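Local coordinates for carbon dioxide concentrating mechanism protein (Nostoc sp., PDB 4N8X) that probably forms the pentameric vertices of the carboxysome shell, the polyhedral inclusion in which RuBisCO is sequestered, at residues Leu29-Glu32 with Leu36-Lys39; Lys39-Ala44 with Ile58-Ala63; Ser62-Leu67 with Arg73-Ala78; Asp84-His87 with Leu92-Ser95. One frame throughout, in Å; residues are numbered along the deposited sequence.

Overall arrangement
All four contacts involve the one antiparallel sheet of a subunit that assembles as a pentamer. Interactions 1 and 2 follow each other along the chain and share Lys39; Leu29 CD2 of interaction 1 packs 3.7 Å from Glu41 OE1 of interaction 2. Interactions 2 and 3, with centres about 8 Å apart, share Ser62 and Ala63 and are joined by the salt bridge of Arg60 NH2 to Asp76 OD2 at 2.8 Å. Interaction 4 lies at the far end of strand 77-88, its centre about 26 Å from that of interaction 3, on the opposite side of the chain's centre. A neighbouring subunit touches each of the four.

Interaction 1: Leu29-Glu32 with Leu36-Lys39; sequences LVDE and LLQK
Two backbone carbonyls are the flat groups of the contact: that of Lys39, met by Leu29, and that of Leu29, met by Leu37. One face of the Lys39 carbonyl is overlain by a branch of Leu29, whose CD2 lies 3.3 Å from Lys39 O, while Leu29 N donates to that oxygen at 2.8 Å. At the Leu29 carbonyl, Leu37 N binds Leu29 O at 3.0 Å, and Leu37 CB and CG pack against that oxygen as well. Leu29 thus gives its N-H to Lys39 and its oxygen to Leu37, reaching past Gln38, where the chain turns a corner between sheet faces. This is the closing end of an antiparallel hairpin: Val30 and Leu36 form a non-hydrogen-bonded pair, and the turn beyond them is tied by Asp31 OD1 accepting from Asn35 N. Val30 CG2, set beside the backbone N, touches Leu36 CD2 at 3.7 Å, the two side chains meeting at a slant on the face that also carries Ile3. On the other face the Leu37 fork divides its branches: CD1 lies 4.1 Å from Leu29 CB, and CD2 lies 4.0 Å from Asp31 CB. Val30 O is hydrogen-bonded to Tyr40 OH of a neighbouring subunit.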
loop_
_atom_site.group_PDB
_atom_site.type_symbol
_atom_site.label_atom_id
_atom_site.label_comp_id
_atom_site.label_asym_id
_atom_site.label_seq_id
_atom_site.Cartn_x
_atom_site.Cartn_y
_atom_site.Cartn_z
ATOM N N LEU A 29 -12.439 11.001 -4.517
ATOM C CA LEU A 29 -12.771 9.728 -3.872
ATOM C C LEU A 29 -14.172 9.706 -3.280
ATOM O O LEU A 29 -14.705 10.731 -2.880
ATOM C CB LEU A 29 -11.737 9.385 -2.785
ATOM C CG LEU A 29 -10.442 8.808 -3.398
ATOM C CD1 LEU A 29 -10.763 7.660 -4.305
ATOM C CD2 LEU A 29 -9.617 9.819 -4.166
ATOM N N VAL A 30 -14.774 8.525 -3.250
ATOM C CA VAL A 30 -16.118 8.330 -2.680
ATOM C C VAL A 30 -15.961 7.377 -1.498
ATOM O O VAL A 30 -15.124 6.451 -1.554
ATOM C CB VAL A 30 -17.088 7.757 -3.757
ATOM C CG1 VAL A 30 -18.430 7.336 -3.157
ATOM C CG2 VAL A 30 -17.320 8.795 -4.889
ATOM N N ASP A 31 -16.714 7.600 -0.426
ATOM C CA ASP A 31 -16.684 6.671 0.699
ATOM C C ASP A 31 -17.711 5.544 0.523
ATOM O O ASP A 31 -18.404 5.470 -0.494
ATOM C CB ASP A 31 -16.830 7.369 2.075
ATOM C CG ASP A 31 -18.245 7.856 2.380
ATOM O OD1 ASP A 31 -19.211 7.565 1.628
ATOM O OD2 ASP A 31 -18.412 8.547 3.414
ATOM N N GLU A 32 -17.803 4.674 1.518
ATOM C CA GLU A 32 -18.589 3.449 1.374
ATOM C C GLU A 32 -20.068 3.763 1.196
ATOM O O GLU A 32 -20.769 3.042 0.486
ATOM C CB GLU A 32 -18.396 2.562 2.603
ATOM C CG GLU A 32 -18.937 1.152 2.434
ATOM C CD GLU A 32 -20.405 1.048 2.811
ATOM O OE1 GLU A 32 -20.890 1.934 3.552
ATOM O OE2 GLU A 32 -21.078 0.084 2.365
ATOM N N LEU A 36 -19.118 11.940 -1.440
ATOM C CA LEU A 36 -17.865 12.424 -1.966
ATOM C C LEU A 36 -17.032 12.951 -0.793
ATOM O O LEU A 36 -17.587 13.473 0.182
ATOM C CB LEU A 36 -18.121 13.527 -3.002
ATOM C CG LEU A 36 -18.911 13.001 -4.202
ATOM C CD1 LEU A 36 -19.801 14.154 -4.771
ATOM C CD2 LEU A 36 -17.965 12.446 -5.223
ATOM N N LEU A 37 -15.714 12.768 -0.885
ATOM C CA LEU A 37 -14.768 13.150 0.162
ATOM C C LEU A 37 -13.945 14.302 -0.366
ATOM O O LEU A 37 -14.003 14.595 -1.568
ATOM C CB LEU A 37 -13.810 11.995 0.428
ATOM C CG LEU A 37 -14.407 10.688 0.911
ATOM C CD1 LEU A 37 -13.320 9.657 1.019
ATOM C CD2 LEU A 37 -15.041 10.943 2.278
ATOM N N GLN A 38 -13.169 14.949 0.505
ATOM C CA GLN A 38 -12.220 15.968 0.028
ATOM C C GLN A 38 -10.830 15.346 -0.135
ATOM O O GLN A 38 -9.838 15.877 0.355
ATOM C CB GLN A 38 -12.193 17.204 0.951
ATOM C CG GLN A 38 -13.549 17.959 1.011
ATOM C CD GLN A 38 -13.990 18.504 -0.359
ATOM O OE1 GLN A 38 -13.154 18.738 -1.231
ATOM N NE2 GLN A 38 -15.296 18.673 -0.557
ATOM N N LYS A 39 -10.799 14.204 -0.821
ATOM C CA LYS A 39 -9.601 13.458 -1.119
ATOM C C LYS A 39 -9.631 13.180 -2.602
ATOM O O LYS A 39 -10.658 12.721 -3.135
ATOM C CB LYS A 39 -9.596 12.121 -0.385
ATOM C CG LYS A 39 -9.492 12.229 1.122
ATOM C CD LYS A 39 -8.948 10.954 1.770
ATOM C CE LYS A 39 -9.295 10.903 3.278
ATOM N NZ LYS A 39 -8.388 10.013 4.070
#

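Interaction 2: Lys39-Ala44 with Ile58-Ala63; sequences KYEVAA and ISRGSA
Glu41 and Ile58 carry most of the contact, approaching from opposite directions. The carboxylate oxygen Glu41 OE2 lies 3.1 Å from Ile58 CD1 and 3.2 Å from Ile58 CG2, so both methyls of the isoleucine press on one oxygen, and Glu41 CG rests 3.8 Å from the same CD1. With CG between the backbone N and the carbonyl carbon (chi1 69°) and the chain extended beyond it, the carboxylate is carried out from strand 39-44 to this place. A thinner apolar touch, Ala43 CB to Ile58 CG2 at 4.5 Å, continues the packing along the strand. The axes of 39-44 and 58-60 pass 8.5 Å apart at 93°, so the side chains bridge them as in orthogonal packing across the inside of a barrel. Charge enters through Arg60, which runs antiparallel alongside Glu41. Glu41 OE1 sits at the guanidinium edge, 4.1 Å from Arg60 NH1, too far for a salt bridge, and the carboxylate and guanidinium planes are 80° apart. Arg60 instead gives NH2 to Asp76 in a salt bridge and lies close to Arg60 of a neighbouring subunit. The methyls would tend to disfavour the charge of Glu41, while Arg60 would probably favour it, and the carboxylate may in turn offset the two close arginines.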
loop_
_atom_site.group_PDB
_atom_site.type_symbol
_atom_site.label_atom_id
_atom_site.label_comp_id
_atom_site.label_asym_id
_atom_site.label_seq_id
_atom_site.Cartn_x
_atom_site.Cartn_y
_atom_site.Cartn_z
ATOM N N LYS A 39 -10.799 14.204 -0.821
ATOM C CA LYS A 39 -9.601 13.458 -1.119
ATOM C C LYS A 39 -9.631 13.180 -2.602
ATOM O O LYS A 39 -10.658 12.721 -3.135
ATOM C CB LYS A 39 -9.596 12.121 -0.385
ATOM C CG LYS A 39 -9.492 12.229 1.122
ATOM C CD LYS A 39 -8.948 10.954 1.770
ATOM C CE LYS A 39 -9.295 10.903 3.278
ATOM N NZ LYS A 39 -8.388 10.013 4.070
ATOM N N TYR A 40 -8.496 13.416 -3.265
ATOM C CA TYR A 40 -8.411 13.299 -4.714
ATOM C C TYR A 40 -7.191 12.459 -5.110
ATOM O O TYR A 40 -6.272 12.286 -4.328
ATOM C CB TYR A 40 -8.260 14.681 -5.344
ATOM C CG TYR A 40 -9.510 15.550 -5.283
ATOM C CD1 TYR A 40 -9.936 16.104 -4.080
ATOM C CD2 TYR A 40 -10.255 15.838 -6.446
ATOM C CE1 TYR A 40 -11.073 16.920 -4.016
ATOM C CE2 TYR A 40 -11.408 16.659 -6.377
ATOM C CZ TYR A 40 -11.802 17.184 -5.158
ATOM O OH TYR A 40 -12.918 17.998 -5.049
ATOM N N GLU A 41 -7.185 11.963 -6.329
ATOM C CA GLU A 41 -6.008 11.297 -6.860
ATOM C C GLU A 41 -6.011 11.409 -8.354
ATOM O O GLU A 41 -7.019 11.809 -8.932
ATOM C CB GLU A 41 -5.919 9.844 -6.410
ATOM C CG GLU A 41 -6.934 8.882 -6.968
ATOM C CD GLU A 41 -6.861 7.534 -6.218
ATOM O OE1 GLU A 41 -6.749 7.548 -4.978
ATOM O OE2 GLU A 41 -6.875 6.468 -6.858
ATOM N N VAL A 42 -4.878 11.068 -8.971
ATOM C CA VAL A 42 -4.751 11.102 -10.422
ATOM C C VAL A 42 -4.582 9.684 -10.886
ATOM O O VAL A 42 -3.722 8.976 -10.355
ATOM C CB VAL A 42 -3.532 11.942 -10.829
ATOM C CG1 VAL A 42 -3.424 12.065 -12.373
ATOM C CG2 VAL A 42 -3.626 13.313 -10.174
ATOM N N ALA A 43 -5.399 9.267 -11.865
ATOM C CA ALA A 43 -5.317 7.909 -12.416
ATOM C C ALA A 43 -5.193 7.953 -13.940
ATOM O O ALA A 43 -5.733 8.848 -14.583
ATOM C CB ALA A 43 -6.578 7.081 -12.020
ATOM N N ALA A 44 -4.548 6.942 -14.509
ATOM C CA ALA A 44 -4.454 6.811 -15.952
ATOM C C ALA A 44 -5.791 6.291 -16.470
ATOM O O ALA A 44 -6.462 5.473 -15.825
ATOM C CB ALA A 44 -3.321 5.842 -16.320
ATOM N N ILE A 58 -11.320 2.614 -9.498
ATOM C CA ILE A 58 -9.878 2.793 -9.626
ATOM C C ILE A 58 -9.175 1.555 -9.042
ATOM O O ILE A 58 -9.484 1.138 -7.934
ATOM C CB ILE A 58 -9.432 3.973 -8.780
ATOM C CG1 ILE A 58 -10.102 5.296 -9.230
ATOM C CG2 ILE A 58 -7.898 4.168 -8.904
ATOM C CD1 ILE A 58 -9.592 6.510 -8.357
ATOM N N SER A 59 -8.241 0.967 -9.793
ATOM C CA SER A 59 -7.352 -0.063 -9.271
ATOM C C SER A 59 -6.022 0.589 -8.989
ATOM O O SER A 59 -5.541 1.391 -9.811
ATOM C CB SER A 59 -7.201 -1.180 -10.306
ATOM O OG SER A 59 -8.300 -2.063 -10.208
ATOM N N ARG A 60 -5.419 0.269 -7.846
ATOM C CA ARG A 60 -4.145 0.928 -7.461
ATOM C C ARG A 60 -3.024 -0.082 -7.330
ATOM O O ARG A 60 -3.280 -1.294 -7.182
ATOM C CB ARG A 60 -4.314 1.796 -6.165
ATOM C CG ARG A 60 -3.063 2.702 -5.717
ATOM C CD ARG A 60 -3.191 4.287 -5.880
ATOM N NE ARG A 60 -1.904 5.014 -5.738
ATOM C CZ ARG A 60 -1.718 6.355 -5.726
ATOM N NH1 ARG A 60 -2.725 7.230 -5.836
ATOM N NH2 ARG A 60 -0.471 6.839 -5.605
ATOM N N GLY A 61 -1.777 0.387 -7.409
ATOM C CA GLY A 61 -0.628 -0.499 -7.291
ATOM C C GLY A 61 -0.364 -1.187 -8.622
ATOM O O GLY A 61 -0.816 -0.697 -9.658
ATOM N N SER A 62 0.315 -2.330 -8.595
ATOM C CA SER A 62 0.670 -3.080 -9.825
ATOM C C SER A 62 -0.557 -3.492 -10.647
ATOM O O SER A 62 -0.443 -3.706 -11.850
ATOM C CB SER A 62 1.575 -4.303 -9.533
ATOM O OG SER A 62 0.944 -5.231 -8.639
ATOM N N ALA A 63 -1.731 -3.576 -10.016
ATOM C CA ALA A 63 -2.973 -3.814 -10.760
ATOM C C ALA A 63 -3.100 -2.819 -11.934
ATOM O O ALA A 63 -3.619 -3.149 -12.980
ATOM C CB ALA A 63 -4.194 -3.659 -9.835
#

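Interaction 3: Ser62-Leu67 with Arg73-Ala78; sequences SAARQL and RPVDAA
Arg73 meets Arg65 through its backbone oxygen: Arg73 O lies 3.2 Å from Arg65 CD, oblique to the guanidinium. The next residue, Pro74, is the centre of an inverse gamma turn, which a weak bond from Val75 N to Arg73 O closes. This turn brings Val75 O to 3.5 Å from Arg65 CG, and a water bridges the pair, donating to Val75 O at 2.9 Å and accepting a weak bond from Arg65 NE. The bend of Arg65 at chi3 (-78°) turns the guanidinium off Arg73 O, with NE toward the water, and Arg65 NH2 weakly reaches Glu71 O. With an alanine here, the water on Val75 O would probably lose its NE partner, and a gap would open beside the gamma turn where CG and CD lay. Val75 CG2 packs 4.1 Å from Arg65 CG. The Asp76 carboxylate is bound by Arg60 NH2 of its own chain and Arg60 N of a neighbouring subunit, but its carbonyl carbon abuts Ala64 CB. That methyl also sits 3.5 Å from Ala77 N, an amide buried here with no partner in the model. Ala78 CB lies 3.6 Å from both Ala64 CB and Leu67 CD1. A helix-like turn, held by Arg65 N and Gln66 NE2 meeting Ser62 O from opposite faces, thus packs on the connection between strands 55-60 and 77-88 of the CcmL/EutN barrel.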
loop_
_atom_site.group_PDB
_atom_site.type_symbol
_atom_site.label_atom_id
_atom_site.label_comp_id
_atom_site.label_asym_id
_atom_site.label_seq_id
_atom_site.Cartn_x
_atom_site.Cartn_y
_atom_site.Cartn_z
ATOM N N SER A 62 0.315 -2.330 -8.595
ATOM C CA SER A 62 0.670 -3.080 -9.825
ATOM C C SER A 62 -0.557 -3.492 -10.647
ATOM O O SER A 62 -0.443 -3.706 -11.850
ATOM C CB SER A 62 1.575 -4.303 -9.533
ATOM O OG SER A 62 0.944 -5.231 -8.639
ATOM N N ALA A 63 -1.731 -3.576 -10.016
ATOM C CA ALA A 63 -2.973 -3.814 -10.760
ATOM C C ALA A 63 -3.100 -2.819 -11.934
ATOM O O ALA A 63 -3.619 -3.149 -12.980
ATOM C CB ALA A 63 -4.194 -3.659 -9.835
ATOM N N ALA A 64 -2.649 -1.587 -11.736
ATOM C CA ALA A 64 -2.890 -0.566 -12.752
ATOM C C ALA A 64 -2.049 -0.852 -13.960
ATOM O O ALA A 64 -2.294 -0.304 -15.036
ATOM C CB ALA A 64 -2.612 0.838 -12.199
ATOM N N ARG A 65 -1.046 -1.718 -13.800
ATOM C CA ARG A 65 -0.139 -1.996 -14.913
ATOM C C ARG A 65 -0.611 -3.206 -15.715
ATOM O O ARG A 65 0.002 -3.564 -16.719
ATOM C CB ARG A 65 1.344 -2.151 -14.448
ATOM C CG ARG A 65 1.905 -0.924 -13.642
ATOM C CD ARG A 65 3.433 -0.876 -13.490
ATOM N NE ARG A 65 3.961 -1.801 -12.459
ATOM C CZ ARG A 65 4.526 -2.974 -12.734
ATOM N NH1 ARG A 65 4.973 -3.752 -11.760
ATOM N NH2 ARG A 65 4.635 -3.375 -13.988
ATOM N N GLN A 66 -1.707 -3.832 -15.300
ATOM C CA GLN A 66 -2.208 -4.976 -16.096
ATOM C C GLN A 66 -3.007 -4.531 -17.322
ATOM O O GLN A 66 -3.258 -5.327 -18.207
ATOM C CB GLN A 66 -3.028 -5.971 -15.263
ATOM C CG GLN A 66 -2.426 -6.320 -13.920
ATOM C CD GLN A 66 -1.060 -6.921 -14.057
ATOM O OE1 GLN A 66 -0.881 -7.935 -14.748
ATOM N NE2 GLN A 66 -0.063 -6.286 -13.423
ATOM N N LEU A 67 -3.422 -3.278 -17.368
ATOM C CA LEU A 67 -4.103 -2.766 -18.561
ATOM C C LEU A 67 -3.094 -2.817 -19.690
ATOM O O LEU A 67 -1.898 -2.641 -19.444
ATOM C CB LEU A 67 -4.569 -1.317 -18.361
ATOM C CG LEU A 67 -5.487 -0.964 -17.187
ATOM C CD1 LEU A 67 -6.032 0.452 -17.347
ATOM C CD2 LEU A 67 -6.617 -1.954 -17.110
ATOM N N ARG A 73 4.918 0.994 -17.642
ATOM C CA ARG A 73 4.661 2.405 -17.403
ATOM C C ARG A 73 4.558 2.656 -15.891
ATOM O O ARG A 73 4.159 1.765 -15.143
ATOM C CB ARG A 73 3.342 2.850 -18.063
ATOM C CG ARG A 73 3.317 2.711 -19.613
ATOM C CD ARG A 73 2.028 3.378 -20.136
ATOM N NE ARG A 73 2.077 3.653 -21.573
ATOM C CZ ARG A 73 1.059 3.437 -22.395
ATOM N NH1 ARG A 73 1.182 3.706 -23.695
ATOM N NH2 ARG A 73 -0.069 2.918 -21.922
ATOM N N PRO A 74 4.920 3.864 -15.444
ATOM C CA PRO A 74 4.903 4.123 -13.984
ATOM C C PRO A 74 3.595 4.686 -13.527
ATOM O O PRO A 74 3.494 5.847 -13.108
ATOM C CB PRO A 74 6.033 5.149 -13.788
ATOM C CG PRO A 74 6.149 5.861 -15.135
ATOM C CD PRO A 74 5.781 4.810 -16.180
ATOM N N VAL A 75 2.579 3.831 -13.551
ATOM C CA VAL A 75 1.246 4.218 -13.154
ATOM C C VAL A 75 0.867 3.316 -11.989
ATOM O O VAL A 75 1.119 2.105 -12.008
ATOM C CB VAL A 75 0.267 4.066 -14.310
ATOM C CG1 VAL A 75 0.715 4.946 -15.472
ATOM C CG2 VAL A 75 0.250 2.637 -14.778
ATOM N N ASP A 76 0.300 3.918 -10.952
ATOM C CA ASP A 76 -0.052 3.140 -9.781
ATOM C C ASP A 76 -1.520 3.305 -9.510
ATOM O O ASP A 76 -1.986 2.923 -8.438
ATOM C CB ASP A 76 0.765 3.600 -8.565
ATOM C CG ASP A 76 0.623 5.100 -8.293
ATOM O OD1 ASP A 76 -0.185 5.757 -8.993
ATOM O OD2 ASP A 76 1.317 5.608 -7.372
ATOM N N ALA A 77 -2.241 3.905 -10.472
ATOM C CA ALA A 77 -3.701 4.099 -10.385
ATOM C C ALA A 77 -4.267 4.217 -11.779
ATOM O O ALA A 77 -3.710 4.950 -12.617
ATOM C CB ALA A 77 -4.091 5.359 -9.518
ATOM N N ALA A 78 -5.289 3.400 -12.049
ATOM C CA ALA A 78 -5.919 3.318 -13.359
ATOM C C ALA A 78 -7.447 3.227 -13.221
ATOM O O ALA A 78 -7.969 2.570 -12.304
ATOM C CB ALA A 78 -5.336 2.104 -14.186
HETATM O O HOH W 1 2.225 -0.155 -10.619
#

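Interaction 4: Asp84-His87 with Leu92-Ser95; sequences DTIH and LIYS
Ile86 and Tyr94 are joined first by backbone bonds. Ile86 N donates to Tyr94 O at 3.0 Å. In return Ile86 O faces two amides, Ile93 N at 3.0 Å and Tyr94 N at 3.4 Å, both weak bonds; with Ile93 and Tyr94 set against one residue, this is a classic beta bulge in the hairpin of strands 77-88 and 91-95. CA-H...O contacts flank it: Thr85 CA lies 3.2 Å from Tyr94 O, and Ser95 CA approaches Asp84 O. Among the apolar contacts, Ile86 CG2 lies 3.9 Å from Ile93 CG2, while Ile86 CD1, at the end of the other branch, lies 4.0 Å from Tyr94 CB. CG1 lies beside the backbone N (chi1 -62°), which sends the two branches to different neighbours. A serine here lacks both branches, so a gap would probably open beside Ile93 and the Tyr94 CB. On the sheet face opposite Ile86, His87 and Leu92 lie side by side, with His87 CD2 3.6 Å from Leu92 CD2. The Tyr94 ring passes obliquely by Asp84 O, stacks with Trp55 and gives its hydroxyl to Gln99 O. Beyond the hairpin, Thr85, Ile86 and His87 pair with a strand of a neighbouring subunit, and Asp84 OD2 is hydrogen-bonded to Thr13 OG1 of that chain. At the bulge, then, Ile86 O is shared by two weak donors while Ile86 N keeps one firm bond, and the apolar side chains add their packing to these backbone bonds.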
loop_
_atom_site.group_PDB
_atom_site.type_symbol
_atom_site.label_atom_id
_atom_site.label_comp_id
_atom_site.label_asym_id
_atom_site.label_seq_id
_atom_site.Cartn_x
_atom_site.Cartn_y
_atom_site.Cartn_z
ATOM N N ASP A 84 -22.468 1.993 -13.495
ATOM C CA ASP A 84 -23.839 2.341 -13.813
ATOM C C ASP A 84 -24.702 2.411 -12.559
ATOM O O ASP A 84 -25.522 3.328 -12.384
ATOM C CB ASP A 84 -24.468 1.232 -14.646
ATOM C CG ASP A 84 -23.966 1.197 -16.047
ATOM O OD1 ASP A 84 -23.385 2.199 -16.510
ATOM O OD2 ASP A 84 -24.177 0.149 -16.686
ATOM N N THR A 85 -24.609 1.358 -11.747
ATOM C CA THR A 85 -25.424 1.250 -10.543
ATOM C C THR A 85 -24.623 0.571 -9.449
ATOM O O THR A 85 -23.760 -0.271 -9.713
ATOM C CB THR A 85 -26.718 0.440 -10.759
ATOM O OG1 THR A 85 -26.386 -0.918 -11.082
ATOM C CG2 THR A 85 -27.572 1.015 -11.871
ATOM N N ILE A 86 -24.923 0.954 -8.217
ATOM C CA ILE A 86 -24.435 0.253 -7.043
ATOM C C ILE A 86 -25.691 -0.141 -6.261
ATOM O O ILE A 86 -26.387 0.723 -5.743
ATOM C CB ILE A 86 -23.527 1.172 -6.219
ATOM C CG1 ILE A 86 -22.308 1.582 -7.053
ATOM C CG2 ILE A 86 -23.064 0.494 -4.940
ATOM C CD1 ILE A 86 -21.470 2.662 -6.405
ATOM N N HIS A 87 -26.016 -1.433 -6.247
ATOM C CA HIS A 87 -27.143 -1.941 -5.468
ATOM C C HIS A 87 -26.708 -2.131 -4.013
ATOM O O HIS A 87 -25.627 -2.653 -3.738
ATOM C CB HIS A 87 -27.635 -3.293 -6.011
ATOM C CG HIS A 87 -28.065 -3.271 -7.448
ATOM N ND1 HIS A 87 -28.314 -4.424 -8.163
ATOM C CD2 HIS A 87 -28.295 -2.243 -8.302
ATOM C CE1 HIS A 87 -28.678 -4.109 -9.394
ATOM N NE2 HIS A 87 -28.674 -2.792 -9.505
ATOM N N LEU A 92 -30.954 1.417 -4.240
ATOM C CA LEU A 92 -29.861 1.951 -5.034
ATOM C C LEU A 92 -29.063 2.983 -4.258
ATOM O O LEU A 92 -29.570 4.058 -3.934
ATOM C CB LEU A 92 -30.417 2.552 -6.328
ATOM C CG LEU A 92 -31.402 1.607 -7.022
ATOM C CD1 LEU A 92 -32.171 2.306 -8.124
ATOM C CD2 LEU A 92 -30.679 0.383 -7.559
ATOM N N ILE A 93 -27.823 2.642 -3.935
ATOM C CA ILE A 93 -26.889 3.624 -3.409
ATOM C C ILE A 93 -26.587 4.628 -4.522
ATOM O O ILE A 93 -26.457 5.842 -4.282
ATOM C CB ILE A 93 -25.578 2.953 -2.915
ATOM C CG1 ILE A 93 -25.623 2.702 -1.404
ATOM C CG2 ILE A 93 -24.338 3.773 -3.303
ATOM C CD1 ILE A 93 -26.693 3.486 -0.651
ATOM N N TYR A 94 -26.500 4.118 -5.747
ATOM C CA TYR A 94 -26.102 4.946 -6.871
ATOM C C TYR A 94 -26.679 4.462 -8.199
ATOM O O TYR A 94 -26.833 3.256 -8.437
ATOM C CB TYR A 94 -24.571 5.049 -6.967
ATOM C CG TYR A 94 -24.141 5.821 -8.185
ATOM C CD1 TYR A 94 -24.127 7.206 -8.177
ATOM C CD2 TYR A 94 -23.792 5.168 -9.360
ATOM C CE1 TYR A 94 -23.758 7.929 -9.302
ATOM C CE2 TYR A 94 -23.406 5.880 -10.492
ATOM C CZ TYR A 94 -23.405 7.255 -10.461
ATOM O OH TYR A 94 -23.041 7.968 -11.597
ATOM N N SER A 95 -26.976 5.430 -9.066
ATOM C CA SER A 95 -27.506 5.171 -10.395
ATOM C C SER A 95 -27.069 6.297 -11.332
ATOM O O SER A 95 -27.275 7.472 -11.025
ATOM C CB SER A 95 -29.019 5.095 -10.322
ATOM O OG SER A 95 -29.531 4.767 -11.589
#